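Local coordinates for protein CalS10 (Micromonospora echinospora, PDB 6UK5) that binds S-adenosylmethionine and probably transfers its methyl group to an amino pentose during the biosynthesis of calicheamicin, at residues C63-T71 / M88-L96; V79-L89 / V99-F109. All coordinates share one frame; numbering follows the deposited sequence.

Overall arrangement
From the N terminus, the chain leaves strand 57-61 through the glycine-rich loop into helix 67-73, runs along strand 78-83, turns into helix 86-95 and reaches the short strand 101-103, an edge strand of its sheet within this chain. Contact 1 closes a loop over strand 78-83 by bringing 63-71 against 88-96; contact 2 closes one over helix 86-95 by pairing 79-89 with 99-109. Their segments come in alternation, so the two closures cross, sharing Met88 and Leu89. The glycine-rich loop of contact 1 meets the end of strand 78-83, and Arg93 NH2 probably reaches Leu101 O. Both contacts border S-adenosylmethionine, tying two helices and the sheet edge of the Rossmann-like domain to the cofactor.

Contact 1. Residues C63-T71 / M88-L96; sequences CGTGAHLET and MLALARHRL. With SAM (S-adenosylmethionine), chain D.
Glu70 and Arg95 meet because the glutamate runs out extended, with CG trans to its backbone nitrogen (chi1 -177°), while the arginine folds back at chi3 (-53°). This is where the glycine-rich loop of the Rossmann-like methyltransferase fold and the helix that follows it, 67-73, pack against helix 86-95. The two side chains cross at about a right angle, and Glu70 OE1 lies at the guanidinium edge in a salt bridge to Arg95 NH1 (3.2 Å), the carboxylate and guanidinium planes 47° apart. Ala67 CA sits over one face of that guanidinium, Arg95 NE comes 3.1 Å from Thr65 O, and Arg95 NH2 makes a second salt bridge to Glu27 of helix 20-32. Replacing Arg95 by an alanine would probably leave the carboxylates of Glu70 and Glu27 without their shared cation. One residue on, Leu96 lies against helix 67-73, its CD1 3.6 Å from Leu69 CB and its CD2 3.9 Å from Glu70 CA. The loop itself is a type II' turn from Cys63 to Gly66, and Ala92 comes up to it with CA in a C-H...O contact to Thr65 O (3.4 Å) and CB near Gly64 O. Met88, bent at chi2 and chi3, carries its CE to the cofactor side, 4.2 Å from Thr65 CG2 and 3.8 Å from SAM O3'.

Contact 2. Residues V79-L89 / V99-F109; sequences VEGLELAPAML and VRLHAGDMRTF. With SAM (S-adenosylmethionine), chain D.
Asp105, whose CB lies near Leu84 CD1 across the contact, has a carboxylate oxygen, OD1, that takes three donors: the adenine N6 of SAM at 2.8 Å, and the backbone N and NE of Arg107, which arrive from the same face of the carboxylate. The backbone bond makes an Asx turn. Arg107 also grips side-on, adding a salt bridge from NH2 to the syn lone pair of OD2, which fixes how the carboxylate is turned toward the adenine. Next along, Met106 N gives a nearly straight bond to SAM N1 (2.7 Å). These residues follow the last strand of a beta-alpha-beta unit: strand 78-83 and strand 101-103 pair in parallel, Gly81 beside Leu101 and Glu83 beside Ala103, through hydrogen bonds from His102 N to Gly81 O, Glu83 N to His102 O and Gly104 N to Glu83 O. Leu89 of the connecting helix drops CD1 to within 3.6 Å of Leu101 CB and its CD2 onto Ala103. Glu83 closes the strand as the acidic residue that class I methyltransferases use for the ribose. Its OE2 accepts from SAM O3' (3.1 Å), although the very short approach to O2' is doubtful, and its OE1 accepts from Gly64 N. On the other face of the sheet, Leu82 CG rests over the ring of Phe109 in a CH-pi contact, 4.3 Å from its centroid and 24° off the normal. Farther back along strand 78-83, Glu80 OE1 accepts from His102 NE2 (2.6 Å), the ring and carboxylate planes turned 26° from each other.

Contact 1. Residues C63-T71 / M88-L96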
loop_
_atom_site.group_PDB
_atom_site.type_symbol
_atom_site.label_atom_id
_atom_site.label_comp_id
_atom_site.label_asym_id
_atom_site.label_seq_id
_atom_site.Cartn_x
_atom_site.Cartn_y
_atom_site.Cartn_z
ATOM N N CYS A 63 19.465 -2.549 -19.459
ATOM C CA CYS A 63 18.668 -3.745 -19.216
ATOM C C CYS A 63 18.044 -3.761 -17.827
ATOM O O CYS A 63 17.064 -4.482 -17.612
ATOM C CB CYS A 63 19.524 -4.998 -19.405
ATOM S SG CYS A 63 20.928 -5.133 -18.270
ATOM N N GLY A 64 18.586 -2.998 -16.885
ATOM C CA GLY A 64 18.021 -2.987 -15.545
ATOM C C GLY A 64 18.149 -4.351 -14.898
ATOM O O GLY A 64 19.243 -4.917 -14.801
ATOM N N THR A 65 17.020 -4.894 -14.446
ATOM C CA THR A 65 16.998 -6.211 -13.821
ATOM C C THR A 65 17.174 -7.349 -14.819
ATOM O O THR A 65 17.188 -8.512 -14.401
ATOM C CB THR A 65 15.691 -6.410 -13.050
ATOM O OG1 THR A 65 14.577 -6.294 -13.943
ATOM C CG2 THR A 65 15.565 -5.370 -11.947
ATOM N N GLY A 66 17.294 -7.057 -16.111
ATOM C CA GLY A 66 17.437 -8.110 -17.095
ATOM C C GLY A 66 16.169 -8.882 -17.376
ATOM O O GLY A 66 16.235 -9.981 -17.930
ATOM N N ALA A 67 15.009 -8.337 -17.004
ATOM C CA ALA A 67 13.755 -9.055 -17.208
ATOM C C ALA A 67 13.527 -9.361 -18.684
ATOM O O ALA A 67 13.177 -10.489 -19.049
ATOM C CB ALA A 67 12.595 -8.238 -16.639
ATOM N N HIS A 68 13.716 -8.365 -19.552
ATOM C CA HIS A 68 13.653 -8.623 -20.988
ATOM C C HIS A 68 14.686 -9.664 -21.396
ATOM O O HIS A 68 14.376 -10.616 -22.123
ATOM C CB HIS A 68 13.860 -7.324 -21.773
ATOM C CG HIS A 68 12.633 -6.472 -21.875
ATOM N ND1 HIS A 68 12.613 -5.145 -21.503
ATOM C CD2 HIS A 68 11.392 -6.749 -22.342
ATOM C CE1 HIS A 68 11.407 -4.649 -21.711
ATOM N NE2 HIS A 68 10.647 -5.602 -22.222
ATOM N N LEU A 69 15.927 -9.494 -20.935
ATOM C CA LEU A 69 16.998 -10.397 -21.338
ATOM C C LEU A 69 16.684 -11.846 -20.996
ATOM O O LEU A 69 17.095 -12.757 -21.724
ATOM C CB LEU A 69 18.307 -9.983 -20.666
ATOM C CG LEU A 69 19.058 -8.823 -21.311
ATOM C CD1 LEU A 69 20.085 -8.252 -20.353
ATOM C CD2 LEU A 69 19.709 -9.288 -22.588
ATOM N N GLU A 70 15.964 -12.082 -19.899
ATOM C CA GLU A 70 15.612 -13.449 -19.531
ATOM C C GLU A 70 14.906 -14.172 -20.670
ATOM O O GLU A 70 15.206 -15.337 -20.957
ATOM C CB GLU A 70 14.726 -13.445 -18.284
ATOM C CG GLU A 70 14.379 -14.839 -17.787
ATOM C CD GLU A 70 13.835 -14.843 -16.375
ATOM O OE1 GLU A 70 12.612 -14.663 -16.212
ATOM O OE2 GLU A 70 14.630 -15.022 -15.429
ATOM N N THR A 71 13.968 -13.498 -21.337
ATOM C CA THR A 71 13.255 -14.128 -22.441
ATOM C C THR A 71 14.052 -14.063 -23.740
ATOM O O THR A 71 13.922 -14.957 -24.583
ATOM C CB THR A 71 11.881 -13.483 -22.617
ATOM O OG1 THR A 71 11.101 -13.695 -21.433
ATOM C CG2 THR A 71 11.149 -14.103 -23.798
ATOM N N MET A 88 20.690 -2.631 -10.052
ATOM C CA MET A 88 19.868 -3.356 -11.013
ATOM C C MET A 88 20.694 -4.417 -11.728
ATOM O O MET A 88 20.215 -5.532 -11.962
ATOM C CB MET A 88 19.257 -2.388 -12.030
ATOM C CG MET A 88 18.555 -1.190 -11.403
ATOM S SD MET A 88 16.960 -1.583 -10.654
ATOM C CE MET A 88 15.790 -1.181 -11.943
ATOM N N LEU A 89 21.940 -4.086 -12.075
ATOM C CA LEU A 89 22.840 -5.059 -12.684
ATOM C C LEU A 89 23.185 -6.202 -11.737
ATOM O O LEU A 89 23.533 -7.292 -12.204
ATOM C CB LEU A 89 24.105 -4.358 -13.176
ATOM C CG LEU A 89 25.081 -5.231 -13.962
ATOM C CD1 LEU A 89 24.509 -5.559 -15.326
ATOM C CD2 LEU A 89 26.405 -4.505 -14.115
ATOM N N ALA A 90 23.100 -5.985 -10.422
ATOM C CA ALA A 90 23.322 -7.078 -9.482
ATOM C C ALA A 90 22.242 -8.141 -9.637
ATOM O O ALA A 90 22.531 -9.305 -9.937
ATOM C CB ALA A 90 23.352 -6.538 -8.051
ATOM N N LEU A 91 20.981 -7.753 -9.436
ATOM C CA LEU A 91 19.886 -8.696 -9.633
ATOM C C LEU A 91 19.896 -9.248 -11.051
ATOM O O LEU A 91 19.501 -10.398 -11.272
ATOM C CB LEU A 91 18.544 -8.045 -9.284
ATOM C CG LEU A 91 18.316 -7.769 -7.786
ATOM C CD1 LEU A 91 19.363 -6.866 -7.145
ATOM C CD2 LEU A 91 16.914 -7.208 -7.547
ATOM N N ALA A 92 20.333 -8.443 -12.024
ATOM C CA ALA A 92 20.422 -8.927 -13.397
ATOM C C ALA A 92 21.313 -10.161 -13.475
ATOM O O ALA A 92 20.925 -11.185 -14.048
ATOM C CB ALA A 92 20.954 -7.820 -14.308
ATOM N N ARG A 93 22.519 -10.082 -12.903
ATOM C CA ARG A 93 23.394 -11.250 -12.865
ATOM C C ARG A 93 22.744 -12.392 -12.096
ATOM O O ARG A 93 22.796 -13.551 -12.523
ATOM C CB ARG A 93 24.746 -10.886 -12.250
ATOM C CG ARG A 93 25.550 -9.932 -13.115
ATOM C CD ARG A 93 26.940 -10.475 -13.402
ATOM N NE ARG A 93 27.740 -9.541 -14.189
ATOM C CZ ARG A 93 28.201 -8.377 -13.746
ATOM N NH1 ARG A 93 27.949 -7.982 -12.505
ATOM N NH2 ARG A 93 28.919 -7.604 -14.549
ATOM N N HIS A 94 22.132 -12.079 -10.953
ATOM C CA HIS A 94 21.453 -13.096 -10.158
ATOM C C HIS A 94 20.479 -13.892 -11.019
ATOM O O HIS A 94 20.515 -15.127 -11.045
ATOM C CB HIS A 94 20.735 -12.421 -8.989
ATOM C CG HIS A 94 20.386 -13.348 -7.867
ATOM N ND1 HIS A 94 20.105 -14.684 -8.057
ATOM C CD2 HIS A 94 20.289 -13.129 -6.534
ATOM C CE1 HIS A 94 19.839 -15.245 -6.890
ATOM N NE2 HIS A 94 19.945 -14.323 -5.951
ATOM N N ARG A 95 19.596 -13.191 -11.737
ATOM C CA ARG A 95 18.608 -13.853 -12.583
ATOM C C ARG A 95 19.228 -14.511 -13.809
ATOM O O ARG A 95 18.634 -15.446 -14.355
ATOM C CB ARG A 95 17.554 -12.816 -13.003
ATOM C CG ARG A 95 16.884 -13.025 -14.364
ATOM C CD ARG A 95 16.342 -11.707 -14.902
ATOM N NE ARG A 95 15.480 -11.042 -13.932
ATOM C CZ ARG A 95 14.166 -11.226 -13.845
ATOM N NH1 ARG A 95 13.540 -12.053 -14.673
ATOM N NH2 ARG A 95 13.475 -10.574 -12.925
ATOM N N LEU A 96 20.397 -14.051 -14.254
ATOM C CA LEU A 96 21.038 -14.538 -15.478
ATOM C C LEU A 96 22.456 -14.988 -15.156
ATOM O O LEU A 96 23.426 -14.261 -15.415
ATOM C CB LEU A 96 21.019 -13.462 -16.567
ATOM C CG LEU A 96 19.624 -13.100 -17.079
ATOM C CD1 LEU A 96 19.640 -11.853 -17.939
ATOM C CD2 LEU A 96 19.061 -14.266 -17.880
HETATM N N SAM D . 15.050 -2.780 -19.901
HETATM C CA SAM D . 14.736 -2.377 -18.567
HETATM C C SAM D . 13.393 -2.992 -18.067
HETATM O O SAM D . 12.400 -2.951 -18.836
HETATM O OXT SAM D . 13.409 -3.478 -16.918
HETATM C CB SAM D . 14.674 -0.846 -18.485
HETATM C CG SAM D . 14.854 -0.450 -17.030
HETATM S SD SAM D . 14.216 1.236 -16.913
HETATM C CE SAM D . 13.881 1.341 -15.162
HETATM C "C5'" SAM D . 15.654 2.365 -17.057
HETATM C "C4'" SAM D . 17.059 1.800 -16.809
HETATM O "O4'" SAM D . 18.011 2.601 -17.531
HETATM C "C3'" SAM D . 17.500 1.810 -15.342
HETATM O "O3'" SAM D . 17.590 0.482 -14.832
HETATM C "C2'" SAM D . 18.887 2.481 -15.354
HETATM O "O2'" SAM D . 19.851 1.721 -14.635
HETATM C "C1'" SAM D . 19.236 2.550 -16.841
HETATM N N9 SAM D . 20.022 3.716 -17.227
HETATM C C8 SAM D . 19.685 5.038 -17.079
HETATM N N7 SAM D . 20.555 5.871 -17.593
HETATM C C5 SAM D . 21.531 5.045 -18.123
HETATM C C6 SAM D . 22.720 5.308 -18.829
HETATM N N6 SAM D . 23.173 6.537 -19.090
HETATM N N1 SAM D . 23.447 4.251 -19.254
HETATM C C2 SAM D . 23.011 3.019 -18.978
HETATM N N3 SAM D . 21.915 2.648 -18.311
HETATM C C4 SAM D . 21.215 3.713 -17.909
#

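Contact 2. Residues V79-L89 / V99-F109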
loop_
_atom_site.group_PDB
_atom_site.type_symbol
_atom_site.label_atom_id
_atom_site.label_comp_id
_atom_site.label_asym_id
_atom_site.label_seq_id
_atom_site.Cartn_x
_atom_site.Cartn_y
_atom_site.Cartn_z
ATOM N N VAL A 79 23.537 -13.568 -25.846
ATOM C CA VAL A 79 22.831 -12.400 -25.345
ATOM C C VAL A 79 23.720 -11.715 -24.319
ATOM O O VAL A 79 24.437 -12.381 -23.564
ATOM C CB VAL A 79 21.477 -12.833 -24.740
ATOM C CG1 VAL A 79 20.947 -11.799 -23.797
ATOM C CG2 VAL A 79 20.466 -13.123 -25.848
ATOM N N GLU A 80 23.680 -10.383 -24.292
ATOM C CA GLU A 80 24.474 -9.612 -23.348
ATOM C C GLU A 80 23.656 -8.434 -22.839
ATOM O O GLU A 80 22.585 -8.115 -23.362
ATOM C CB GLU A 80 25.784 -9.105 -23.970
ATOM C CG GLU A 80 26.729 -10.193 -24.449
ATOM C CD GLU A 80 28.126 -9.667 -24.723
ATOM O OE1 GLU A 80 28.502 -8.633 -24.128
ATOM O OE2 GLU A 80 28.847 -10.287 -25.534
ATOM N N GLY A 81 24.185 -7.777 -21.806
ATOM C CA GLY A 81 23.500 -6.659 -21.196
ATOM C C GLY A 81 24.459 -5.528 -20.887
ATOM O O GLY A 81 25.665 -5.726 -20.724
ATOM N N LEU A 82 23.891 -4.327 -20.809
ATOM C CA LEU A 82 24.633 -3.116 -20.487
ATOM C C LEU A 82 23.755 -2.278 -19.572
ATOM O O LEU A 82 22.594 -2.009 -19.899
ATOM C CB LEU A 82 25.005 -2.357 -21.769
ATOM C CG LEU A 82 25.990 -1.183 -21.760
ATOM C CD1 LEU A 82 25.418 0.018 -21.028
ATOM C CD2 LEU A 82 27.336 -1.582 -21.170
ATOM N N GLU A 83 24.301 -1.876 -18.428
ATOM C CA GLU A 83 23.504 -1.271 -17.369
ATOM C C GLU A 83 24.402 -0.396 -16.507
ATOM O O GLU A 83 25.529 -0.782 -16.188
ATOM C CB GLU A 83 22.814 -2.343 -16.515
ATOM C CG GLU A 83 22.074 -1.805 -15.302
ATOM C CD GLU A 83 20.987 -0.817 -15.656
ATOM O OE1 GLU A 83 20.494 -0.843 -16.803
ATOM O OE2 GLU A 83 20.633 -0.005 -14.779
ATOM N N LEU A 84 23.894 0.777 -16.134
ATOM C CA LEU A 84 24.681 1.719 -15.351
ATOM C C LEU A 84 24.461 1.560 -13.852
ATOM O O LEU A 84 25.420 1.642 -13.078
ATOM C CB LEU A 84 24.353 3.157 -15.760
ATOM C CG LEU A 84 25.209 4.224 -15.074
ATOM C CD1 LEU A 84 26.655 4.116 -15.543
ATOM C CD2 LEU A 84 24.663 5.618 -15.324
ATOM N N ALA A 85 23.224 1.344 -13.420
ATOM C CA ALA A 85 22.944 1.209 -11.995
ATOM C C ALA A 85 23.393 -0.168 -11.524
ATOM O O ALA A 85 22.840 -1.177 -11.978
ATOM C CB ALA A 85 21.459 1.408 -11.718
ATOM N N PRO A 86 24.373 -0.264 -10.619
ATOM C CA PRO A 86 24.865 -1.596 -10.230
ATOM C C PRO A 86 23.880 -2.382 -9.393
ATOM O O PRO A 86 23.949 -3.619 -9.386
ATOM C CB PRO A 86 26.149 -1.295 -9.443
ATOM C CG PRO A 86 26.064 0.137 -9.046
ATOM C CD PRO A 86 25.064 0.831 -9.913
ATOM N N ALA A 87 22.959 -1.715 -8.696
ATOM C CA ALA A 87 21.934 -2.446 -7.960
ATOM C C ALA A 87 21.035 -3.224 -8.908
ATOM O O ALA A 87 20.656 -4.363 -8.619
ATOM C CB ALA A 87 21.111 -1.487 -7.103
ATOM N N MET A 88 20.690 -2.631 -10.052
ATOM C CA MET A 88 19.868 -3.356 -11.013
ATOM C C MET A 88 20.694 -4.417 -11.728
ATOM O O MET A 88 20.215 -5.532 -11.962
ATOM C CB MET A 88 19.257 -2.388 -12.030
ATOM C CG MET A 88 18.555 -1.190 -11.403
ATOM S SD MET A 88 16.960 -1.583 -10.654
ATOM C CE MET A 88 15.790 -1.181 -11.943
ATOM N N LEU A 89 21.940 -4.086 -12.075
ATOM C CA LEU A 89 22.840 -5.059 -12.684
ATOM C C LEU A 89 23.185 -6.202 -11.737
ATOM O O LEU A 89 23.533 -7.292 -12.204
ATOM C CB LEU A 89 24.105 -4.358 -13.176
ATOM C CG LEU A 89 25.081 -5.231 -13.962
ATOM C CD1 LEU A 89 24.509 -5.559 -15.326
ATOM C CD2 LEU A 89 26.405 -4.505 -14.115
ATOM N N VAL A 99 25.405 -15.156 -18.270
ATOM C CA VAL A 99 25.196 -14.135 -19.292
ATOM C C VAL A 99 26.188 -13.013 -19.027
ATOM O O VAL A 99 26.203 -12.441 -17.930
ATOM C CB VAL A 99 23.753 -13.609 -19.286
ATOM C CG1 VAL A 99 23.543 -12.594 -20.403
ATOM C CG2 VAL A 99 22.778 -14.766 -19.403
ATOM N N ARG A 100 27.010 -12.694 -20.026
ATOM C CA ARG A 100 27.953 -11.591 -19.888
ATOM C C ARG A 100 27.176 -10.287 -19.766
ATOM O O ARG A 100 26.492 -9.867 -20.706
ATOM C CB ARG A 100 28.914 -11.542 -21.074
ATOM C CG ARG A 100 30.020 -10.498 -20.904
ATOM C CD ARG A 100 30.961 -10.847 -19.748
ATOM N NE ARG A 100 31.935 -9.789 -19.478
ATOM C CZ ARG A 100 31.914 -8.998 -18.403
ATOM N NH1 ARG A 100 30.975 -9.134 -17.474
ATOM N NH2 ARG A 100 32.845 -8.068 -18.251
ATOM N N LEU A 101 27.280 -9.654 -18.603
ATOM C CA LEU A 101 26.657 -8.370 -18.324
ATOM C C LEU A 101 27.753 -7.349 -18.061
ATOM O O LEU A 101 28.757 -7.657 -17.410
ATOM C CB LEU A 101 25.718 -8.465 -17.119
ATOM C CG LEU A 101 24.583 -9.482 -17.247
ATOM C CD1 LEU A 101 23.642 -9.404 -16.059
ATOM C CD2 LEU A 101 23.800 -9.268 -18.534
ATOM N N HIS A 102 27.550 -6.135 -18.559
ATOM C CA HIS A 102 28.547 -5.080 -18.478
ATOM C C HIS A 102 27.992 -3.882 -17.728
ATOM O O HIS A 102 26.851 -3.468 -17.952
ATOM C CB HIS A 102 28.993 -4.640 -19.876
ATOM C CG HIS A 102 29.420 -5.771 -20.755
ATOM N ND1 HIS A 102 30.739 -6.142 -20.904
ATOM C CD2 HIS A 102 28.701 -6.617 -21.530
ATOM C CE1 HIS A 102 30.814 -7.167 -21.733
ATOM N NE2 HIS A 102 29.591 -7.474 -22.129
ATOM N N ALA A 103 28.804 -3.332 -16.831
ATOM C CA ALA A 103 28.502 -2.037 -16.245
ATOM C C ALA A 103 28.973 -0.968 -17.219
ATOM O O ALA A 103 30.122 -0.995 -17.670
ATOM C CB ALA A 103 29.191 -1.872 -14.892
ATOM N N GLY A 104 28.094 -0.034 -17.549
ATOM C CA GLY A 104 28.454 0.945 -18.556
ATOM C C GLY A 104 27.432 2.051 -18.642
ATOM O O GLY A 104 26.342 1.976 -18.067
ATOM N N ASP A 105 27.813 3.088 -19.378
ATOM C CA ASP A 105 26.945 4.212 -19.683
ATOM C C ASP A 105 26.489 4.129 -21.130
ATOM O O ASP A 105 27.305 3.955 -22.042
ATOM C CB ASP A 105 27.656 5.541 -19.426
ATOM C CG ASP A 105 26.691 6.708 -19.345
ATOM O OD1 ASP A 105 25.769 6.777 -20.186
ATOM O OD2 ASP A 105 26.850 7.553 -18.437
ATOM N N MET A 106 25.179 4.250 -21.327
ATOM C CA MET A 106 24.602 4.231 -22.661
ATOM C C MET A 106 25.265 5.240 -23.587
ATOM O O MET A 106 25.410 4.979 -24.788
ATOM C CB MET A 106 23.111 4.543 -22.529
ATOM C CG MET A 106 22.256 4.244 -23.723
ATOM S SD MET A 106 20.510 4.635 -23.421
ATOM C CE MET A 106 20.475 5.193 -21.715
ATOM N N ARG A 107 25.685 6.388 -23.053
ATOM C CA ARG A 107 26.250 7.454 -23.872
ATOM C C ARG A 107 27.690 7.204 -24.318
ATOM O O ARG A 107 28.165 7.907 -25.216
ATOM C CB ARG A 107 26.167 8.790 -23.118
ATOM C CG ARG A 107 24.773 9.123 -22.575
ATOM C CD ARG A 107 24.803 10.135 -21.423
ATOM N NE ARG A 107 25.084 9.544 -20.117
ATOM C CZ ARG A 107 24.852 10.155 -18.955
ATOM N NH1 ARG A 107 24.338 11.379 -18.933
ATOM N NH2 ARG A 107 25.138 9.544 -17.812
ATOM N N THR A 108 28.399 6.241 -23.723
ATOM C CA THR A 108 29.841 6.116 -23.938
ATOM C C THR A 108 30.378 4.696 -24.047
ATOM O O THR A 108 31.568 4.551 -24.341
ATOM C CB THR A 108 30.626 6.846 -22.831
ATOM O OG1 THR A 108 30.179 6.409 -21.540
ATOM C CG2 THR A 108 30.523 8.357 -22.983
ATOM N N PHE A 109 29.586 3.655 -23.811
ATOM C CA PHE A 109 30.168 2.333 -23.634
ATOM C C PHE A 109 30.880 1.880 -24.907
ATOM O O PHE A 109 30.608 2.357 -26.014
ATOM C CB PHE A 109 29.091 1.312 -23.257
ATOM C CG PHE A 109 28.149 0.970 -24.382
ATOM C CD1 PHE A 109 27.221 1.889 -24.841
ATOM C CD2 PHE A 109 28.180 -0.288 -24.963
ATOM C CE1 PHE A 109 26.354 1.567 -25.872
ATOM C CE2 PHE A 109 27.313 -0.615 -25.988
ATOM C CZ PHE A 109 26.400 0.313 -26.443
HETATM N N SAM D . 15.050 -2.780 -19.901
HETATM C CA SAM D . 14.736 -2.377 -18.567
HETATM C C SAM D . 13.393 -2.992 -18.067
HETATM O O SAM D . 12.400 -2.951 -18.836
HETATM O OXT SAM D . 13.409 -3.478 -16.918
HETATM C CB SAM D . 14.674 -0.846 -18.485
HETATM C CG SAM D . 14.854 -0.450 -17.030
HETATM S SD SAM D . 14.216 1.236 -16.913
HETATM C CE SAM D . 13.881 1.341 -15.162
HETATM C "C5'" SAM D . 15.654 2.365 -17.057
HETATM C "C4'" SAM D . 17.059 1.800 -16.809
HETATM O "O4'" SAM D . 18.011 2.601 -17.531
HETATM C "C3'" SAM D . 17.500 1.810 -15.342
HETATM O "O3'" SAM D . 17.590 0.482 -14.832
HETATM C "C2'" SAM D . 18.887 2.481 -15.354
HETATM O "O2'" SAM D . 19.851 1.721 -14.635
HETATM C "C1'" SAM D . 19.236 2.550 -16.841
HETATM N N9 SAM D . 20.022 3.716 -17.227
HETATM C C8 SAM D . 19.685 5.038 -17.079
HETATM N N7 SAM D . 20.555 5.871 -17.593
HETATM C C5 SAM D . 21.531 5.045 -18.123
HETATM C C6 SAM D . 22.720 5.308 -18.829
HETATM N N6 SAM D . 23.173 6.537 -19.090
HETATM N N1 SAM D . 23.447 4.251 -19.254
HETATM C C2 SAM D . 23.011 3.019 -18.978
HETATM N N3 SAM D . 21.915 2.648 -18.311
HETATM C C4 SAM D . 21.215 3.713 -17.909
HETATM O O HOH W 1 26.492 -13.213 -22.371
#